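Local coordinates for ribosomal protein s2-related protein (Deinococcus radiodurans, PDB 2JH3) that binds a [4Fe-4S] cluster and, with its chelatase-like fold, may act as a sirohydrochlorin ferrochelatase, at residues Leu330-Glu338 against Arg346-Trp355; Ala125-Pro135 against His242-Val253. All coordinates share one frame; numbering follows the deposited sequence.

Contact 1: residues Leu330-Glu338 against Arg346-Trp355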
loop_
_atom_site.group_PDB
_atom_site.type_symbol
_atom_site.label_atom_id
_atom_site.label_comp_id
_atom_site.label_asym_id
_atom_site.label_seq_id
_atom_site.Cartn_x
_atom_site.Cartn_y
_atom_site.Cartn_z
ATOM N N LEU A 330 9.290 -11.015 17.777
ATOM C CA LEU A 330 8.960 -11.064 16.346
ATOM C C LEU A 330 7.629 -10.391 16.049
ATOM O O LEU A 330 7.546 -9.614 15.097
ATOM C CB LEU A 330 8.898 -12.506 15.902
ATOM C CG LEU A 330 8.446 -12.851 14.472
ATOM C CD1 LEU A 330 9.256 -12.062 13.488
ATOM C CD2 LEU A 330 8.606 -14.298 14.207
ATOM N N ARG A 331 6.602 -10.714 16.834
ATOM C CA ARG A 331 5.271 -10.097 16.771
ATOM C C ARG A 331 5.284 -8.543 16.920
ATOM O O ARG A 331 4.794 -7.778 16.044
ATOM C CB ARG A 331 4.323 -10.799 17.770
ATOM C CG ARG A 331 2.909 -10.166 17.847
ATOM C CD ARG A 331 2.765 -9.237 19.080
ATOM N NE ARG A 331 2.451 -10.097 20.253
ATOM C CZ ARG A 331 3.062 -10.090 21.424
ATOM N NH1 ARG A 331 3.998 -9.232 21.748
ATOM N NH2 ARG A 331 2.686 -10.945 22.322
ATOM N N ASP A 332 6.009 -8.074 17.933
ATOM C CA ASP A 332 6.198 -6.633 18.123
ATOM C C ASP A 332 6.914 -5.989 16.914
ATOM O O ASP A 332 6.557 -4.924 16.475
ATOM C CB ASP A 332 7.109 -6.366 19.328
ATOM C CG ASP A 332 6.509 -6.768 20.672
ATOM O OD1 ASP A 332 5.351 -7.182 20.745
ATOM O OD2 ASP A 332 7.232 -6.630 21.684
ATOM N N LEU A 333 7.960 -6.607 16.389
ATOM C CA LEU A 333 8.692 -5.996 15.314
ATOM C C LEU A 333 7.937 -5.950 13.962
ATOM O O LEU A 333 8.239 -5.107 13.083
ATOM C CB LEU A 333 10.044 -6.660 15.108
ATOM C CG LEU A 333 11.345 -5.892 15.429
ATOM C CD1 LEU A 333 11.259 -4.950 16.666
ATOM C CD2 LEU A 333 12.519 -6.916 15.556
ATOM N N THR A 334 6.961 -6.799 13.806
ATOM C CA THR A 334 6.159 -6.897 12.578
ATOM C C THR A 334 4.750 -6.303 12.748
ATOM O O THR A 334 3.894 -6.387 11.842
ATOM C CB THR A 334 6.072 -8.369 12.143
ATOM O OG1 THR A 334 5.519 -9.183 13.177
ATOM C CG2 THR A 334 7.459 -8.916 11.760
ATOM N N ALA A 335 4.510 -5.685 13.913
ATOM C CA ALA A 335 3.221 -5.113 14.219
ATOM C C ALA A 335 2.927 -3.812 13.431
ATOM O O ALA A 335 1.754 -3.447 13.233
ATOM C CB ALA A 335 3.062 -4.875 15.755
ATOM N N ARG A 336 3.956 -3.127 12.964
ATOM C CA ARG A 336 3.772 -1.890 12.218
ATOM C C ARG A 336 4.550 -1.967 10.914
ATOM O O ARG A 336 5.580 -2.680 10.832
ATOM C CB ARG A 336 4.273 -0.687 13.049
ATOM C CG ARG A 336 3.463 -0.482 14.337
ATOM C CD ARG A 336 4.048 0.634 15.294
ATOM N NE ARG A 336 3.057 0.852 16.396
ATOM C CZ ARG A 336 1.928 1.599 16.334
ATOM N NH1 ARG A 336 1.534 2.264 15.226
ATOM N NH2 ARG A 336 1.119 1.655 17.382
ATOM N N ASP A 337 4.074 -1.212 9.930
ATOM C CA ASP A 337 4.714 -1.064 8.644
ATOM C C ASP A 337 5.845 -0.051 8.719
ATOM O O ASP A 337 6.123 0.536 9.798
ATOM C CB ASP A 337 3.709 -0.790 7.516
ATOM C CG ASP A 337 3.072 0.648 7.566
ATOM O OD1 ASP A 337 3.633 1.553 8.233
ATOM O OD2 ASP A 337 2.013 0.845 6.927
ATOM N N GLU A 338 6.542 0.123 7.600
ATOM C CA GLU A 338 7.712 0.994 7.568
ATOM C C GLU A 338 7.408 2.480 7.793
ATOM O O GLU A 338 8.333 3.245 8.073
ATOM C CB GLU A 338 8.562 0.740 6.292
ATOM C CG GLU A 338 9.261 -0.650 6.355
ATOM C CD GLU A 338 9.954 -1.044 5.077
ATOM O OE1 GLU A 338 10.050 -0.205 4.165
ATOM O OE2 GLU A 338 10.455 -2.166 4.974
ATOM N N ARG A 346 -2.446 -9.053 8.971
ATOM C CA ARG A 346 -1.007 -9.324 8.924
ATOM C C ARG A 346 -0.578 -9.913 7.600
ATOM O O ARG A 346 0.591 -10.013 7.325
ATOM C CB ARG A 346 -0.625 -10.213 10.133
ATOM C CG ARG A 346 -0.388 -9.381 11.421
ATOM C CD ARG A 346 -0.183 -10.165 12.699
ATOM N NE ARG A 346 0.534 -9.367 13.690
ATOM C CZ ARG A 346 1.835 -9.151 13.726
ATOM N NH1 ARG A 346 2.322 -8.368 14.674
ATOM N NH2 ARG A 346 2.686 -9.822 12.943
ATOM N N THR A 347 -1.520 -10.387 6.790
ATOM C CA THR A 347 -1.237 -10.813 5.410
ATOM C C THR A 347 -1.153 -9.663 4.352
ATOM O O THR A 347 -0.994 -9.935 3.191
ATOM C CB THR A 347 -2.251 -11.792 4.919
ATOM O OG1 THR A 347 -3.596 -11.348 5.167
ATOM C CG2 THR A 347 -2.040 -13.112 5.627
ATOM N N TRP A 348 -1.289 -8.424 4.791
ATOM C CA TRP A 348 -1.060 -7.300 3.914
ATOM C C TRP A 348 0.394 -7.267 3.515
ATOM O O TRP A 348 1.273 -7.648 4.297
ATOM C CB TRP A 348 -1.560 -5.965 4.523
ATOM C CG TRP A 348 -2.992 -5.792 4.262
ATOM C CD1 TRP A 348 -3.928 -6.796 4.161
ATOM C CD2 TRP A 348 -3.701 -4.578 4.132
ATOM N NE1 TRP A 348 -5.148 -6.266 3.907
ATOM C CE2 TRP A 348 -5.031 -4.906 3.849
ATOM C CE3 TRP A 348 -3.310 -3.231 4.080
ATOM C CZ2 TRP A 348 -6.022 -3.923 3.648
ATOM C CZ3 TRP A 348 -4.258 -2.269 3.842
ATOM C CH2 TRP A 348 -5.599 -2.609 3.610
ATOM N N ARG A 349 0.639 -6.920 2.250
ATOM C CA ARG A 349 1.987 -6.820 1.676
ATOM C C ARG A 349 2.736 -5.584 2.182
ATOM O O ARG A 349 3.256 -4.709 1.408
ATOM C CB ARG A 349 1.880 -6.859 0.162
ATOM C CG ARG A 349 3.139 -7.441 -0.583
ATOM C CD ARG A 349 3.262 -6.920 -2.028
ATOM N NE ARG A 349 2.068 -7.362 -2.782
ATOM C CZ ARG A 349 1.919 -7.266 -4.101
ATOM N NH1 ARG A 349 2.868 -6.722 -4.816
ATOM N NH2 ARG A 349 0.812 -7.665 -4.680
ATOM N N THR A 350 2.868 -5.497 3.512
ATOM C CA THR A 350 3.400 -4.320 4.195
ATOM C C THR A 350 4.308 -4.705 5.342
ATOM O O THR A 350 4.598 -3.870 6.165
ATOM C CB THR A 350 2.270 -3.481 4.740
ATOM O OG1 THR A 350 1.550 -4.286 5.659
ATOM C CG2 THR A 350 1.335 -3.009 3.606
ATOM N N LEU A 351 4.870 -5.932 5.330
ATOM C CA LEU A 351 5.732 -6.411 6.395
ATOM C C LEU A 351 6.955 -5.540 6.297
ATOM O O LEU A 351 7.430 -5.294 5.232
ATOM C CB LEU A 351 6.113 -7.868 6.186
ATOM C CG LEU A 351 6.722 -8.678 7.305
ATOM C CD1 LEU A 351 5.711 -8.820 8.317
ATOM C CD2 LEU A 351 7.168 -10.017 6.768
ATOM N N PRO A 352 7.444 -5.030 7.407
ATOM C CA PRO A 352 8.661 -4.251 7.397
ATOM C C PRO A 352 9.953 -5.094 7.263
ATOM O O PRO A 352 9.992 -6.276 7.579
ATOM C CB PRO A 352 8.563 -3.471 8.736
ATOM C CG PRO A 352 7.921 -4.463 9.641
ATOM C CD PRO A 352 6.884 -5.166 8.763
ATOM N N ARG A 353 10.958 -4.450 6.682
ATOM C CA ARG A 353 12.282 -4.948 6.561
ATOM C C ARG A 353 13.082 -4.645 7.834
ATOM O O ARG A 353 12.634 -3.957 8.723
ATOM C CB ARG A 353 12.983 -4.383 5.322
ATOM C CG ARG A 353 12.452 -4.908 4.034
ATOM C CD ARG A 353 12.987 -4.106 2.840
ATOM N NE ARG A 353 12.279 -2.848 2.687
ATOM C CZ ARG A 353 12.445 -1.938 1.717
ATOM N NH1 ARG A 353 13.367 -2.111 0.792
ATOM N NH2 ARG A 353 11.626 -0.875 1.684
ATOM N N GLY A 354 14.218 -5.304 7.934
ATOM C CA GLY A 354 15.236 -4.923 8.910
ATOM C C GLY A 354 15.446 -5.771 10.159
ATOM O O GLY A 354 16.301 -5.470 10.991
ATOM N N TRP A 355 14.783 -6.900 10.181
ATOM C CA TRP A 355 14.731 -7.774 11.345
ATOM C C TRP A 355 15.125 -9.203 11.014
ATOM O O TRP A 355 15.099 -9.619 9.842
ATOM C CB TRP A 355 13.344 -7.709 11.954
ATOM C CG TRP A 355 12.275 -8.202 10.990
ATOM C CD1 TRP A 355 11.582 -7.449 10.139
ATOM C CD2 TRP A 355 11.809 -9.555 10.792
ATOM N NE1 TRP A 355 10.751 -8.193 9.411
ATOM C CE2 TRP A 355 10.885 -9.511 9.758
ATOM C CE3 TRP A 355 12.110 -10.787 11.378
ATOM C CZ2 TRP A 355 10.200 -10.656 9.304
ATOM C CZ3 TRP A 355 11.433 -11.913 10.945
ATOM C CH2 TRP A 355 10.523 -11.849 9.899
HETATM O O HOH W 1 6.287 -1.736 5.436
#
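Arg346 and Thr334 meet at the end of helix 327-333, where the guanidinium of Arg346 binds the end of the helix through two nitrogens. Arg346 NH2 donates to Thr334 OG1 at 2.9 Å in a nearly straight bond (176°), and Arg346 NH1 reaches Arg331 O at 2.9 Å; both acceptors lie at the guanidinium edge. That carbonyl also takes Thr334 N on the opposite face of its plane. A second grip lies at Glu338, whose carboxylate is nearly coplanar with the Arg353 guanidinium (19° between planes). Arg353 NE meets Glu338 OE2 and Arg353 NH2 meets Glu338 OE1, both at 3.0 Å and on syn lone pairs, a side-on salt bridge; the anti lone pair of Glu338 OE2 takes Arg353 N at 2.9 Å. Between these grips, Pro352 CG lies 3.2 Å from Arg336 O. Beside them, Leu330 CD1 meets Trp355 CZ3, and Thr334 CG2 sits over one face of the indole.

In the second shell, Thr334 OG1, placed between backbone N and carbonyl carbon (chi1 57°), donates back to Leu330 O, while Trp355 NE1 bonds Pro352 O at 2.8 Å and fixes the ring's rotation. Farther out, Arg346 NH2 also bonds Leu371 O, and Arg353 NH1 bonds Leu426 O of the second subunit. Within the DR2241 stabilising domain, the contact ties helix 327-333 to the loop entering strand 355-359, with helix 361-371 beside Arg331 and Thr334 and strand 322-324 against Leu333.

Contact 2: residues Ala125-Pro135 against His242-Val253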
loop_
_atom_site.group_PDB
_atom_site.type_symbol
_atom_site.label_atom_id
_atom_site.label_comp_id
_atom_site.label_asym_id
_atom_site.label_seq_id
_atom_site.Cartn_x
_atom_site.Cartn_y
_atom_site.Cartn_z
ATOM N N ALA A 125 -6.751 -5.993 42.135
ATOM C CA ALA A 125 -5.908 -5.396 41.094
ATOM C C ALA A 125 -5.992 -3.845 41.135
ATOM O O ALA A 125 -5.013 -3.173 40.980
ATOM C CB ALA A 125 -6.298 -5.954 39.693
ATOM N N ILE A 126 -7.197 -3.320 41.324
ATOM C CA ILE A 126 -7.424 -1.879 41.481
ATOM C C ILE A 126 -6.664 -1.320 42.709
ATOM O O ILE A 126 -5.853 -0.416 42.553
ATOM C CB ILE A 126 -8.921 -1.588 41.678
ATOM C CG1 ILE A 126 -9.700 -1.825 40.377
ATOM C CG2 ILE A 126 -9.121 -0.121 42.257
ATOM C CD1 ILE A 126 -11.242 -1.913 40.564
ATOM N N ALA A 127 -6.897 -1.903 43.891
ATOM C CA ALA A 127 -6.091 -1.590 45.111
ATOM C C ALA A 127 -4.597 -1.667 44.897
ATOM O O ALA A 127 -3.817 -0.778 45.324
ATOM C CB ALA A 127 -6.538 -2.426 46.304
ATOM N N ALA A 128 -4.142 -2.663 44.171
ATOM C CA ALA A 128 -2.702 -2.780 44.010
ATOM C C ALA A 128 -2.134 -1.662 43.180
ATOM O O ALA A 128 -1.090 -1.093 43.515
ATOM C CB ALA A 128 -2.357 -4.085 43.413
ATOM N N GLN A 129 -2.798 -1.357 42.072
ATOM C CA GLN A 129 -2.427 -0.228 41.223
ATOM C C GLN A 129 -2.486 1.077 42.058
ATOM O O GLN A 129 -1.613 1.933 41.928
ATOM C CB GLN A 129 -3.362 -0.196 40.014
ATOM C CG GLN A 129 -3.177 0.882 38.998
ATOM C CD GLN A 129 -1.766 1.008 38.497
ATOM O OE1 GLN A 129 -1.475 0.660 37.378
ATOM N NE2 GLN A 129 -0.881 1.550 39.325
ATOM N N ALA A 130 -3.505 1.220 42.891
ATOM C CA ALA A 130 -3.656 2.429 43.707
ATOM C C ALA A 130 -2.421 2.586 44.611
ATOM O O ALA A 130 -1.766 3.647 44.628
ATOM C CB ALA A 130 -4.921 2.349 44.533
ATOM N N ARG A 131 -2.073 1.500 45.308
ATOM C CA ARG A 131 -0.952 1.528 46.258
ATOM C C ARG A 131 0.324 1.803 45.555
ATOM O O ARG A 131 1.145 2.565 46.052
ATOM C CB ARG A 131 -0.864 0.226 47.028
ATOM C CG ARG A 131 -2.024 0.033 47.970
ATOM C CD ARG A 131 -1.848 -1.189 48.855
ATOM N NE ARG A 131 -1.643 -2.424 48.083
ATOM C CZ ARG A 131 -2.533 -3.415 47.910
ATOM N NH1 ARG A 131 -3.748 -3.394 48.461
ATOM N NH2 ARG A 131 -2.181 -4.469 47.161
ATOM N N ASP A 132 0.490 1.230 44.372
ATOM C CA ASP A 132 1.726 1.420 43.614
ATOM C C ASP A 132 1.864 2.848 43.125
ATOM O O ASP A 132 2.964 3.321 42.850
ATOM C CB ASP A 132 1.785 0.475 42.402
ATOM C CG ASP A 132 1.888 -1.013 42.795
ATOM O OD1 ASP A 132 1.978 -1.318 44.015
ATOM O OD2 ASP A 132 1.871 -1.866 41.848
ATOM N N THR A 133 0.735 3.528 42.979
ATOM C CA THR A 133 0.702 4.875 42.422
ATOM C C THR A 133 1.069 5.956 43.488
ATOM O O THR A 133 1.639 6.993 43.139
ATOM C CB THR A 133 -0.684 5.127 41.729
ATOM O OG1 THR A 133 -0.817 4.243 40.592
ATOM C CG2 THR A 133 -0.835 6.547 41.282
ATOM N N LEU A 134 0.795 5.684 44.762
ATOM C CA LEU A 134 1.156 6.601 45.869
ATOM C C LEU A 134 2.668 6.807 46.059
ATOM O O LEU A 134 3.467 5.894 45.767
ATOM C CB LEU A 134 0.596 6.085 47.182
ATOM C CG LEU A 134 -0.887 5.794 47.167
ATOM C CD1 LEU A 134 -1.293 5.253 48.514
ATOM C CD2 LEU A 134 -1.703 7.051 46.809
ATOM N N PRO A 135 3.072 8.006 46.565
ATOM C CA PRO A 135 4.487 8.239 46.889
ATOM C C PRO A 135 4.774 7.228 47.958
ATOM O O PRO A 135 3.970 7.100 48.895
ATOM C CB PRO A 135 4.506 9.671 47.443
ATOM C CG PRO A 135 3.258 10.284 46.943
ATOM C CD PRO A 135 2.253 9.179 46.917
ATOM N N HIS A 242 -2.835 11.875 42.856
ATOM C CA HIS A 242 -1.910 10.984 42.154
ATOM C C HIS A 242 -2.638 10.164 41.052
ATOM O O HIS A 242 -3.623 9.470 41.299
ATOM C CB HIS A 242 -1.177 10.104 43.154
ATOM C CG HIS A 242 -0.705 10.857 44.359
ATOM N ND1 HIS A 242 0.439 11.631 44.352
ATOM C CD2 HIS A 242 -1.249 10.983 45.591
ATOM C CE1 HIS A 242 0.584 12.186 45.549
ATOM N NE2 HIS A 242 -0.429 11.813 46.314
ATOM N N VAL A 243 -2.129 10.263 39.834
ATOM C CA VAL A 243 -2.727 9.572 38.712
ATOM C C VAL A 243 -1.957 8.309 38.271
ATOM O O VAL A 243 -0.785 8.356 37.846
ATOM C CB VAL A 243 -2.960 10.530 37.554
ATOM C CG1 VAL A 243 -3.652 9.794 36.349
ATOM C CG2 VAL A 243 -3.850 11.662 38.046
ATOM N N GLY A 244 -2.683 7.194 38.384
ATOM C CA GLY A 244 -2.202 5.859 38.021
ATOM C C GLY A 244 -2.542 5.623 36.564
ATOM O O GLY A 244 -3.396 6.309 35.966
ATOM N N GLY A 245 -1.805 4.686 35.992
ATOM C CA GLY A 245 -2.097 4.149 34.684
ATOM C C GLY A 245 -3.268 3.206 34.818
ATOM O O GLY A 245 -3.681 2.889 35.923
ATOM N N PRO A 246 -3.788 2.750 33.676
ATOM C CA PRO A 246 -4.930 1.873 33.534
ATOM C C PRO A 246 -4.673 0.591 34.217
ATOM O O PRO A 246 -3.561 0.076 34.133
ATOM C CB PRO A 246 -5.023 1.658 32.033
ATOM C CG PRO A 246 -4.428 2.760 31.463
ATOM C CD PRO A 246 -3.269 3.133 32.361
ATOM N N VAL A 247 -5.681 0.077 34.900
ATOM C CA VAL A 247 -5.509 -1.078 35.734
ATOM C C VAL A 247 -5.150 -2.296 34.879
ATOM O O VAL A 247 -4.406 -3.187 35.328
ATOM C CB VAL A 247 -6.760 -1.382 36.574
ATOM C CG1 VAL A 247 -7.979 -1.762 35.723
ATOM C CG2 VAL A 247 -6.480 -2.499 37.541
ATOM N N GLY A 248 -5.633 -2.276 33.635
ATOM C CA GLY A 248 -5.423 -3.363 32.681
ATOM C C GLY A 248 -3.956 -3.627 32.452
ATOM O O GLY A 248 -3.611 -4.682 31.972
ATOM N N GLU A 249 -3.086 -2.675 32.783
ATOM C CA GLU A 249 -1.682 -2.849 32.524
ATOM C C GLU A 249 -0.925 -3.360 33.776
ATOM O O GLU A 249 0.278 -3.602 33.726
ATOM C CB GLU A 249 -1.075 -1.537 32.002
ATOM C CG GLU A 249 -1.968 -0.674 31.019
ATOM C CD GLU A 249 -2.004 -1.145 29.551
ATOM O OE1 GLU A 249 -2.021 -2.379 29.330
ATOM O OE2 GLU A 249 -2.032 -0.280 28.618
ATOM N N HIS A 250 -1.626 -3.597 34.874
ATOM C CA HIS A 250 -1.000 -4.030 36.092
ATOM C C HIS A 250 -0.750 -5.581 36.133
ATOM O O HIS A 250 -1.610 -6.356 35.795
ATOM C CB HIS A 250 -1.876 -3.595 37.275
ATOM C CG HIS A 250 -1.154 -3.591 38.589
ATOM N ND1 HIS A 250 -1.196 -4.648 39.477
ATOM C CD2 HIS A 250 -0.365 -2.649 39.167
ATOM C CE1 HIS A 250 -0.436 -4.376 40.523
ATOM N NE2 HIS A 250 0.085 -3.170 40.358
ATOM N N PRO A 251 0.408 -6.031 36.644
ATOM C CA PRO A 251 0.654 -7.493 36.575
ATOM C C PRO A 251 -0.368 -8.312 37.339
ATOM O O PRO A 251 -0.494 -9.514 37.120
ATOM C CB PRO A 251 2.036 -7.667 37.190
ATOM C CG PRO A 251 2.647 -6.232 37.226
ATOM C CD PRO A 251 1.496 -5.305 37.322
ATOM N N ALA A 252 -1.088 -7.667 38.244
ATOM C CA ALA A 252 -2.061 -8.374 39.064
ATOM C C ALA A 252 -3.226 -8.886 38.240
ATOM O O ALA A 252 -3.920 -9.782 38.679
ATOM C CB ALA A 252 -2.563 -7.464 40.171
ATOM N N VAL A 253 -3.438 -8.351 37.037
ATOM C CA VAL A 253 -4.584 -8.833 36.231
ATOM C C VAL A 253 -4.421 -10.277 35.785
ATOM O O VAL A 253 -5.418 -10.945 35.589
ATOM C CB VAL A 253 -4.948 -7.917 35.033
ATOM C CG1 VAL A 253 -5.549 -6.596 35.544
ATOM C CG2 VAL A 253 -3.761 -7.566 34.215
#
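Gln129, His250 and His242 each bury about 80 Å² where helix 122-133 packs on the end of edge strand 241-243 and the loop after it, in the parallel sheet of the second CbiX (chelatase-like) region. His250 NE2 donates to Asp132 OD2 at 2.7 Å in a nearly straight bond (171°), meeting the carboxylate from above its plane. CG anti to the backbone N (chi1 -162°) lays the ring along the helix, one face under Gln129 N, and Ala128 CB touches His250 CE1 at 3.5 Å. His250 ND1 accepts from Ala252 N at 3.3 Å, a capping bond before helix 253-262. A phenylalanine here would probably leave the Asp132 carboxylate without its donor and Ala252 N without its cap.

Gln129, bent at chi2, crosses the imidazole obliquely, its amide plane 68° from the ring: Gln129 CB and CD are each 4.0 Å from His250 CD2, and Gln129 CG is 3.7 Å from Gly245 O. At the other end, Pro135 CD lies over one face of His242, 3.8 Å from the ring centroid, a CH-pi contact.

With ND1 accepting and NE2 donating, His250 is consistent with the neutral NE2-H form; protonation at ND1 would probably cost the bond from Ala252 N.

In the fold
Contact 1 and contact 2 are in series along the chain, the second closing before the first opens, and they belong to separate parts of the molecule: their centres are 32 Å apart, and their nearest atoms are about 12 Å apart, so they do not touch. Contact 1 lies in the DR2241 stabilising domain and is the one near the metal site, since it holds Trp348 of the iron-sulfur pocket; the Arg346 side chain is about 9 Å from the cluster and from the side chain of Cys425, a cluster ligand. Contact 2 lies away from the cluster-binding site, joining a helix to the edge strand 241-243 of the second CbiX region's parallel sheet.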